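Local coordinates for uncharacterized protein (Alicyclobacillus acidocaldarius subsp. acidocaldarius, PDB 3RAG), which is of unknown function but has a von Willebrand factor type A fold, holds a sodium ion, and may bind partners in a metal-dependent way, as many relatives do, at residues A[68-72]-A[85-90]; A[162-166]-A[194-198]. The contacts are given in a common frame with arbitrary orientation. Residues are numbered along the deposited sequence.

Interaction 1. Residues A[68-72]-A[85-90]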
# COMPACT_ATOMS: atom_id res chain seq x y z
N GLY A 68 9.14 5.11 -1.92
CA GLY A 68 9.05 5.97 -0.75
C GLY A 68 8.35 5.32 0.43
O GLY A 68 7.83 6.02 1.30
N GLY A 69 8.34 3.99 0.47
CA GLY A 69 7.62 3.28 1.52
C GLY A 69 8.49 2.35 2.35
O GLY A 69 9.71 2.55 2.49
N MSE A 70 7.86 1.32 2.93
CA MSE A 70 8.54 0.42 3.86
C MSE A 70 8.50 -0.99 3.33
O MSE A 70 7.56 -1.35 2.63
CB MSE A 70 7.80 0.44 5.23
CG MSE A 70 8.04 1.68 6.08
SE MSE A 70 7.12 1.64 7.65
CE MSE A 70 6.89 -0.06 7.92
N CYS A 71 9.50 -1.78 3.69
CA CYS A 71 9.48 -3.22 3.41
C CYS A 71 9.60 -3.96 4.73
O CYS A 71 10.49 -3.66 5.55
CB CYS A 71 10.64 -3.62 2.49
SG CYS A 71 10.80 -5.41 2.27
N ARG A 72 8.71 -4.93 4.95
CA ARG A 72 8.83 -5.81 6.11
C ARG A 72 8.68 -7.24 5.60
O ARG A 72 7.98 -7.48 4.62
CB ARG A 72 7.75 -5.50 7.15
CG ARG A 72 7.95 -4.15 7.85
CD ARG A 72 9.25 -4.11 8.66
NE ARG A 72 9.41 -2.82 9.35
CZ ARG A 72 10.05 -1.76 8.86
NH1 ARG A 72 10.14 -0.64 9.57
NH2 ARG A 72 10.62 -1.82 7.66
N MSE A 85 0.27 -1.82 10.73
CA MSE A 85 1.35 -0.96 11.22
C MSE A 85 1.99 -0.15 10.10
O MSE A 85 2.26 1.04 10.28
CB MSE A 85 2.45 -1.76 11.95
CG MSE A 85 3.69 -0.93 12.37
SE MSE A 85 5.04 -0.68 11.14
CE MSE A 85 5.70 -2.34 10.99
N MSE A 86 2.29 -0.80 8.98
CA MSE A 86 3.04 -0.11 7.94
C MSE A 86 2.19 1.01 7.35
O MSE A 86 2.71 2.10 7.06
CB MSE A 86 3.48 -1.06 6.81
CG MSE A 86 4.54 -2.09 7.19
SE MSE A 86 4.73 -3.38 5.88
CE MSE A 86 3.70 -2.80 4.67
N THR A 87 0.91 0.71 7.14
CA THR A 87 -0.00 1.67 6.50
C THR A 87 -0.08 2.91 7.38
O THR A 87 0.10 4.03 6.91
CB THR A 87 -1.39 1.05 6.27
OG1 THR A 87 -1.26 -0.07 5.40
CG2 THR A 87 -2.36 2.06 5.61
N HIS A 88 -0.31 2.70 8.67
CA HIS A 88 -0.33 3.84 9.60
C HIS A 88 1.00 4.59 9.73
O HIS A 88 1.03 5.83 9.71
CB HIS A 88 -0.90 3.42 10.96
CG HIS A 88 -2.38 3.23 10.95
ND1 HIS A 88 -3.27 4.28 10.84
CD2 HIS A 88 -3.14 2.11 11.02
CE1 HIS A 88 -4.51 3.82 10.85
NE2 HIS A 88 -4.46 2.50 10.96
N GLN A 89 2.11 3.86 9.83
CA GLN A 89 3.37 4.54 10.00
C GLN A 89 3.77 5.36 8.77
O GLN A 89 4.26 6.47 8.90
CB GLN A 89 4.46 3.55 10.44
CG GLN A 89 5.78 4.16 10.74
CD GLN A 89 6.72 3.14 11.37
OE1 GLN A 89 6.28 2.12 11.93
NE2 GLN A 89 8.03 3.40 11.29
N THR A 90 3.57 4.82 7.56
CA THR A 90 3.90 5.58 6.36
C THR A 90 2.90 6.74 6.13
O THR A 90 3.31 7.82 5.68
CB THR A 90 4.01 4.67 5.06
OG1 THR A 90 2.78 3.94 4.87
CG2 THR A 90 5.18 3.68 5.18
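Helix 79-106 lies against the segment leading into strand 71-74, and buried Met70 points toward it, inserting between Met85, Met86, Gln89 and Thr90. Methionine's long, unbranched, flexible side chain suits such packing; all three methionines are modelled as selenomethionine (SE). Met85, at the margin, brings its SE within 3.8 Å of Met70 CE and its CE within 4.1 Å of Arg72 NE. Met86 goes deeper: its SE lies 3.9 Å from Arg72 CG, and it touches Ile44 of adjacent strand 40-46 and Leu14 of strand 10-17. Gln89 packs at the edge, its CD 4.0 Å from Met70 SE. Thr90 serves two needs: CG2 packs 3.6 Å from Met70 CG, while OG1 hydrogen-bonds with Asn42 OD1. Gly68, with positive phi, closes helix 58-66 in a Schellman motif. The CA-to-CB bond of Cys71 points away from 85-90, and its side chain touches Ala60 and Ala64 of helix 58-66, as strand alternation predicts. Helices on both faces of a largely parallel sheet make the three-layer alpha/beta/alpha sandwich of VWA domains.

Interaction 2. Residues A[162-166]-A[194-198]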
# COMPACT_ATOMS: atom_id res chain seq x y z
N ALA A 162 -8.78 -3.98 5.95
CA ALA A 162 -9.84 -3.08 5.55
C ALA A 162 -10.75 -2.80 6.72
O ALA A 162 -11.19 -1.66 6.92
CB ALA A 162 -10.63 -3.65 4.35
N LEU A 163 -11.06 -3.83 7.50
CA LEU A 163 -11.93 -3.62 8.65
C LEU A 163 -11.29 -2.66 9.65
O LEU A 163 -11.96 -1.79 10.20
CB LEU A 163 -12.31 -4.95 9.31
CG LEU A 163 -13.25 -5.84 8.48
CD1 LEU A 163 -13.56 -7.11 9.24
CD2 LEU A 163 -14.54 -5.11 8.11
N SER A 164 -9.99 -2.81 9.88
CA SER A 164 -9.31 -1.94 10.84
C SER A 164 -9.26 -0.48 10.36
O SER A 164 -9.39 0.45 11.14
CB SER A 164 -7.90 -2.44 11.14
OG SER A 164 -7.03 -2.14 10.06
N LEU A 165 -9.04 -0.29 9.06
CA LEU A 165 -9.00 1.06 8.49
C LEU A 165 -10.35 1.77 8.49
O LEU A 165 -10.41 3.00 8.51
CB LEU A 165 -8.40 1.04 7.08
CG LEU A 165 -6.94 0.58 6.98
CD1 LEU A 165 -6.56 0.37 5.52
CD2 LEU A 165 -5.94 1.57 7.67
N LYS A 166 -11.43 1.00 8.50
CA LYS A 166 -12.77 1.58 8.44
C LYS A 166 -13.12 2.32 9.73
O LYS A 166 -14.05 3.11 9.75
CB LYS A 166 -13.81 0.49 8.13
CG LYS A 166 -15.02 0.98 7.35
CD LYS A 166 -15.86 -0.17 6.76
CE LYS A 166 -16.49 -1.03 7.85
NZ LYS A 166 -17.55 -1.95 7.33
N SER A 194 -13.76 0.47 -3.11
CA SER A 194 -14.93 0.35 -2.27
C SER A 194 -14.54 0.63 -0.83
O SER A 194 -13.37 0.58 -0.48
CB SER A 194 -15.51 -1.07 -2.38
OG SER A 194 -16.54 -1.27 -1.42
N SER A 195 -15.51 0.91 0.02
CA SER A 195 -15.23 1.09 1.43
C SER A 195 -15.04 -0.25 2.14
O SER A 195 -14.65 -0.29 3.30
CB SER A 195 -16.37 1.86 2.11
OG SER A 195 -17.59 1.24 1.79
N GLU A 196 -15.35 -1.35 1.46
CA GLU A 196 -15.15 -2.67 2.05
C GLU A 196 -14.46 -3.64 1.11
O GLU A 196 -14.41 -3.43 -0.10
CB GLU A 196 -16.48 -3.28 2.52
CG GLU A 196 -17.06 -2.59 3.75
CD GLU A 196 -17.97 -3.50 4.55
OE1 GLU A 196 -17.45 -4.24 5.43
OE2 GLU A 196 -19.19 -3.49 4.29
N VAL A 197 -13.93 -4.71 1.68
CA VAL A 197 -13.32 -5.78 0.90
C VAL A 197 -14.36 -6.88 0.68
O VAL A 197 -14.98 -7.34 1.64
CB VAL A 197 -12.10 -6.35 1.63
CG1 VAL A 197 -11.76 -7.75 1.10
CG2 VAL A 197 -10.94 -5.40 1.47
N ASN A 198 -14.56 -7.27 -0.58
CA ASN A 198 -15.53 -8.29 -0.97
C ASN A 198 -14.90 -9.67 -0.80
O ASN A 198 -14.06 -10.08 -1.61
CB ASN A 198 -15.90 -8.08 -2.44
CG ASN A 198 -16.92 -9.09 -2.97
OD1 ASN A 198 -17.05 -10.20 -2.45
ND2 ASN A 198 -17.64 -8.70 -4.01
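Segment 162-166, at the C-terminal end of helix 151-165, runs beside the irregular loop 194-198, with CA atoms 6.4 Å apart at Ala162 and Glu196 and 7.4 Å at Lys166 and Ser195. In this VWA-type alpha/beta sandwich, the loop leaves the antiparallel edge strand 188-194 and leads into helix 199-205. An ST turn shapes its start: Glu196 N donates to Ser194 OG at 3.1 Å, and serine suits the place because its short side chain can accept that bond. Asn198 is the N-cap of the following helix, its carbonyl OD1 accepting from Ala201 N. Between these, Val197 turns toward the helix and touches Ala162, CG2 to CB at 3.4 Å; alanine's small side chain lets the loop come close, while the branched valine also reaches Val174 of the sheet. Lys166 and Glu196, long and oppositely charged, suit the exposed surface: Lys166 CD is 3.7 Å from Ser195 O, and Lys166 NZ forms a salt bridge with Glu196 OE1 at 3.0 Å, whose hydrogen bond is weak.

In the fold
Interaction 1 closes before interaction 2 opens along the chain, and their centres lie about 18 Å apart. They concern opposite edges of one six-stranded sheet: 68-72 leads into outermost strand 71-74, whereas 194-198 follows the other outermost strand, 188-194. The helices involved, 79-106 and 151-165, cover the same face of the sheet and meet where Leu165 CD2 comes within 3.7 Å of His88 NE2 and 4.2 Å of Thr87 CG2. They form part of one layer over the sheet, and interactions 1 and 2 join that layer to its two edges. Sodium-binding Asp18, Ser144 and Ser146 follow central strands 10-17 and 135-142 and belong to neither contact.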